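Local coordinates for protein eukaryotic translation initiation factor 2D (Homo sapiens, PDB 5OA9) that delivers tRNA to the P-site of the eukaryotic 40S ribosomal subunit without GTP, acting as a translation initiation factor, at residues A[128-133]-A[169-174]; A[116-121]-A[198-203]. All coordinates share one frame; numbering follows the deposited sequence.

Contact 1. Residues A[128-133]-A[169-174]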
# COMPACT_ATOMS: atom_id res chain seq x y z
N VAL A 128 14.08 -21.74 13.87
CA VAL A 128 14.61 -20.71 12.99
C VAL A 128 13.53 -19.65 12.85
O VAL A 128 12.36 -19.97 12.69
CB VAL A 128 14.99 -21.26 11.60
CG1 VAL A 128 15.36 -20.11 10.66
CG2 VAL A 128 16.15 -22.25 11.72
N THR A 129 13.93 -18.38 12.95
CA THR A 129 12.99 -17.27 12.82
C THR A 129 13.01 -16.81 11.37
O THR A 129 14.09 -16.61 10.81
CB THR A 129 13.37 -16.12 13.79
OG1 THR A 129 13.40 -16.63 15.14
CG2 THR A 129 12.36 -14.97 13.68
N VAL A 130 11.83 -16.70 10.76
CA VAL A 130 11.73 -16.34 9.34
C VAL A 130 10.93 -15.05 9.16
O VAL A 130 9.82 -14.91 9.68
CB VAL A 130 11.08 -17.48 8.51
CG1 VAL A 130 10.90 -17.08 7.05
CG2 VAL A 130 11.89 -18.77 8.63
N VAL A 131 11.49 -14.12 8.41
CA VAL A 131 10.90 -12.79 8.26
C VAL A 131 10.64 -12.46 6.80
O VAL A 131 11.57 -12.37 6.00
CB VAL A 131 11.82 -11.71 8.87
CG1 VAL A 131 11.08 -10.37 8.92
CG2 VAL A 131 12.28 -12.12 10.27
N ARG A 132 9.36 -12.25 6.46
CA ARG A 132 8.97 -12.03 5.08
C ARG A 132 8.30 -10.68 4.83
O ARG A 132 7.82 -10.03 5.76
CB ARG A 132 8.02 -13.15 4.63
CG ARG A 132 8.69 -14.51 4.56
CD ARG A 132 7.69 -15.64 4.31
NE ARG A 132 8.38 -16.91 4.15
CZ ARG A 132 7.83 -18.10 4.37
NH1 ARG A 132 6.57 -18.20 4.77
NH2 ARG A 132 8.55 -19.20 4.20
N ASN A 133 8.33 -10.26 3.56
CA ASN A 133 7.72 -9.02 3.07
C ASN A 133 8.39 -7.73 3.51
O ASN A 133 7.76 -6.67 3.52
CB ASN A 133 6.24 -8.98 3.45
CG ASN A 133 5.36 -9.58 2.39
OD1 ASN A 133 4.87 -8.88 1.51
ND2 ASN A 133 5.18 -10.90 2.45
N GLN A 169 13.45 -13.72 2.03
CA GLN A 169 13.18 -13.79 3.45
C GLN A 169 14.49 -13.79 4.24
O GLN A 169 15.52 -14.27 3.76
CB GLN A 169 12.36 -15.04 3.78
CG GLN A 169 13.03 -16.36 3.39
CD GLN A 169 12.11 -17.55 3.61
OE1 GLN A 169 10.90 -17.46 3.43
NE2 GLN A 169 12.69 -18.67 4.02
N VAL A 170 14.44 -13.23 5.44
CA VAL A 170 15.57 -13.28 6.35
C VAL A 170 15.35 -14.44 7.30
O VAL A 170 14.24 -14.61 7.84
CB VAL A 170 15.72 -11.96 7.13
CG1 VAL A 170 16.77 -12.10 8.24
CG2 VAL A 170 16.07 -10.82 6.18
N GLN A 171 16.38 -15.25 7.49
CA GLN A 171 16.34 -16.34 8.45
C GLN A 171 17.35 -16.11 9.55
O GLN A 171 18.52 -15.83 9.28
CB GLN A 171 16.61 -17.68 7.77
CG GLN A 171 15.61 -17.98 6.67
CD GLN A 171 15.91 -19.26 5.93
OE1 GLN A 171 15.40 -19.50 4.84
NE2 GLN A 171 16.76 -20.11 6.52
N ILE A 172 16.91 -16.23 10.80
CA ILE A 172 17.82 -16.14 11.93
C ILE A 172 17.76 -17.42 12.76
O ILE A 172 16.67 -17.91 13.07
CB ILE A 172 17.49 -14.92 12.83
CG1 ILE A 172 17.14 -13.69 11.98
CG2 ILE A 172 18.65 -14.63 13.77
CD1 ILE A 172 15.62 -13.45 11.83
N GLN A 173 18.92 -17.97 13.09
CA GLN A 173 18.98 -19.16 13.93
C GLN A 173 18.37 -18.86 15.29
O GLN A 173 18.62 -17.79 15.86
CB GLN A 173 20.42 -19.65 14.09
CG GLN A 173 21.05 -20.18 12.80
CD GLN A 173 20.30 -21.37 12.22
OE1 GLN A 173 19.90 -22.28 12.95
NE2 GLN A 173 20.10 -21.36 10.91
N GLY A 174 17.57 -19.78 15.80
CA GLY A 174 16.96 -19.62 17.11
C GLY A 174 15.63 -18.88 17.09
O GLY A 174 15.13 -18.50 16.03

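Contact 2. Residues A[116-121]-A[198-203]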
# COMPACT_ATOMS: atom_id res chain seq x y z
N ASP A 116 5.70 -10.34 7.88
CA ASP A 116 5.25 -11.61 8.42
C ASP A 116 6.40 -12.37 9.07
O ASP A 116 7.41 -12.64 8.43
CB ASP A 116 4.60 -12.45 7.32
CG ASP A 116 4.12 -13.80 7.81
OD1 ASP A 116 3.15 -13.84 8.61
OD2 ASP A 116 4.71 -14.83 7.40
N ILE A 117 6.25 -12.70 10.36
CA ILE A 117 7.27 -13.39 11.13
C ILE A 117 6.75 -14.76 11.52
O ILE A 117 5.64 -14.88 12.06
CB ILE A 117 7.65 -12.61 12.40
CG1 ILE A 117 8.03 -11.17 12.06
CG2 ILE A 117 8.74 -13.33 13.17
CD1 ILE A 117 8.07 -10.25 13.27
N THR A 118 7.54 -15.80 11.27
CA THR A 118 7.15 -17.16 11.61
C THR A 118 8.30 -17.90 12.28
O THR A 118 9.46 -17.49 12.17
CB THR A 118 6.70 -17.97 10.37
OG1 THR A 118 7.67 -17.84 9.32
CG2 THR A 118 5.36 -17.47 9.86
N LEU A 119 7.97 -18.98 12.97
CA LEU A 119 8.97 -19.87 13.53
C LEU A 119 8.93 -21.19 12.78
O LEU A 119 7.87 -21.79 12.59
CB LEU A 119 8.72 -20.11 15.03
CG LEU A 119 8.99 -18.91 15.94
CD1 LEU A 119 8.41 -19.13 17.33
CD2 LEU A 119 10.50 -18.63 16.02
N ALA A 120 10.10 -21.65 12.35
CA ALA A 120 10.21 -22.94 11.68
C ALA A 120 10.99 -23.89 12.57
O ALA A 120 12.08 -23.57 13.03
CB ALA A 120 10.87 -22.79 10.32
N GLN A 121 10.42 -25.07 12.83
CA GLN A 121 11.03 -26.03 13.74
C GLN A 121 11.88 -27.01 12.96
O GLN A 121 11.38 -27.77 12.14
CB GLN A 121 9.95 -26.76 14.55
CG GLN A 121 10.50 -27.71 15.61
CD GLN A 121 11.17 -26.98 16.77
OE1 GLN A 121 10.49 -26.44 17.64
NE2 GLN A 121 12.49 -26.96 16.77
N LEU A 198 4.26 -11.29 15.94
CA LEU A 198 4.87 -10.89 17.21
C LEU A 198 4.21 -11.58 18.40
O LEU A 198 4.78 -11.65 19.49
CB LEU A 198 4.81 -9.38 17.39
CG LEU A 198 5.73 -8.59 16.46
CD1 LEU A 198 5.52 -7.10 16.68
CD2 LEU A 198 7.18 -9.01 16.70
N GLU A 199 3.00 -12.11 18.19
CA GLU A 199 2.29 -12.81 19.25
C GLU A 199 2.99 -14.13 19.56
O GLU A 199 2.68 -14.80 20.56
CB GLU A 199 0.82 -13.05 18.84
CG GLU A 199 0.59 -14.13 17.77
CD GLU A 199 0.92 -13.66 16.35
OE1 GLU A 199 1.22 -12.46 16.15
OE2 GLU A 199 0.87 -14.51 15.43
N LYS A 200 3.96 -14.49 18.72
CA LYS A 200 4.73 -15.72 18.89
C LYS A 200 5.99 -15.53 19.73
O LYS A 200 6.73 -16.49 19.98
CB LYS A 200 5.11 -16.29 17.52
CG LYS A 200 3.91 -16.67 16.68
CD LYS A 200 4.29 -16.96 15.24
CE LYS A 200 3.09 -17.50 14.47
NZ LYS A 200 3.42 -17.79 13.05
N ALA A 201 6.23 -14.30 20.16
CA ALA A 201 7.44 -13.98 20.92
C ALA A 201 7.51 -14.71 22.27
O ALA A 201 6.49 -14.93 22.93
CB ALA A 201 7.55 -12.47 21.13
N LEU A 202 8.72 -15.08 22.66
CA LEU A 202 8.96 -15.72 23.95
C LEU A 202 8.65 -14.80 25.12
O LEU A 202 8.16 -15.23 26.16
CB LEU A 202 10.42 -16.18 24.04
CG LEU A 202 10.84 -17.46 23.32
CD1 LEU A 202 12.35 -17.55 23.23
CD2 LEU A 202 10.28 -18.68 24.04
N LYS A 203 8.96 -13.52 24.93
CA LYS A 203 8.86 -12.52 25.99
C LYS A 203 8.54 -11.17 25.38
O LYS A 203 8.86 -10.92 24.21
CB LYS A 203 10.15 -12.47 26.79
CG LYS A 203 11.39 -12.26 25.95
CD LYS A 203 12.65 -12.59 26.74
CE LYS A 203 13.89 -12.48 25.87
NZ LYS A 203 15.10 -13.01 26.56
O HOH W 1 5.18 -19.76 13.19

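Contact 1. Residues A[128-133]-A[169-174]
The amide oxygen of Gln-169, OE1, takes two N-H groups from the Arg-132 guanidinium: a good bond from NE at 2.7 Å and a weak one from NH2 at 3.0 Å. It meets the edge of the guanidinium almost exactly in that group's plane, while NE approaches from 25° off the carbonyl plane of the amide. The two side chains run alongside each other in the same direction, their flat groups nearly coplanar. The CG of Gln-169 stands between its own backbone N and carbonyl carbon (chi1 59°), which swings the amide over CG1 of Val-130 and up to the arginine. Gln-169 NE2 donates to OE1 of Gln-171 at 3.0 Å. Both polar ends of the amide are thus engaged, which fixes which is oxygen and which nitrogen, and the group's turn about its last bond.

The backbones of 128-132 and 169-173 run antiparallel. Thr-129 and Ile-172 form one hydrogen-bonded pair, joined by two bonds of 2.8 Å, Thr-129 N to Ile-172 O and Ile-172 N to Thr-129 O; Val-131 and Val-170 form the next. The face bearing these four residues is mainly apolar. There CD1 of Ile-172 lies 3.9 Å from CG2 of Val-131, and helix 141-152 covers Val-170 and Ile-172. A chi1 of -57° sets Thr-129 OG1 beside its backbone N, on the side where it donates to Gly-174 O at 2.7 Å; OG1 is also bonded to the N of Gln-176, tying the strand to the turn before helix 177-187. Such a pairing, with a helix-covered apolar face and a mixed one where valines alternate with Arg-132 and the glutamines, is characteristic of the sheet of the alpha/beta SUI1 domain, the C-terminal part of eIF2D.

Contact 2. Residues A[116-121]-A[198-203]
Lys-200 reaches across to strand 116-121 with its side chain fully extended beyond CG, and its ammonium NZ ends 3.7 Å from CG2 of Thr-118. With CG anti to the carbonyl carbon (chi1 -62°) and every later torsion close to 180°, the chain reaches from the 3-10 segment 198-200 to the strand. Thr-118 (chi1 50°) holds OG1 between its backbone N and carbonyl carbon, which places CG2 beside the backbone N, where it meets NZ. The side chains of Thr-118 and Lys-200 lie alongside each other, pointing the same way. A water accepts from Lys-200 NZ at 2.6 Å and from the backbone N of Leu-119 at 2.9 Å.

Leu-119 and Ile-117 both direct their side chains toward segment 198-203. CD1 of Leu-119 sits 4.1 Å from the carbonyl O of Lys-200. Ile-117, the buried member, and Leu-198 cross obliquely through their terminal methyls, CD1 of Ile-117 touching CD2 of Leu-198 at 3.8 Å; helix 177-187 adds Leu-180 against Ile-117 and Leu-185 against Leu-198. Between these two segments cohesion therefore comes from apolar touches and one water-bridged ammonium, with no direct polar bond, and the lysine is probably adaptable.

In the fold
Both contacts involve the five-stranded mixed sheet of the SUI1 domain: contact 1 joins two of its strands in a buried pairing, while contact 2 lays the chain after strand 195-196 on strand 115-122 at the surface. Their centres are about 10 Å apart, and strands 115-122 and 126-132, neighbours in sequence and in the sheet, connect them: Val-128 pairs with Ala-120 and Arg-132 with Asp-116 through the backbone. The chemistry follows this placement. Direct backbone and side-chain hydrogen bonds dominate contact 1, whereas contact 2 buries less than half as much surface and relies on van der Waals contact and water.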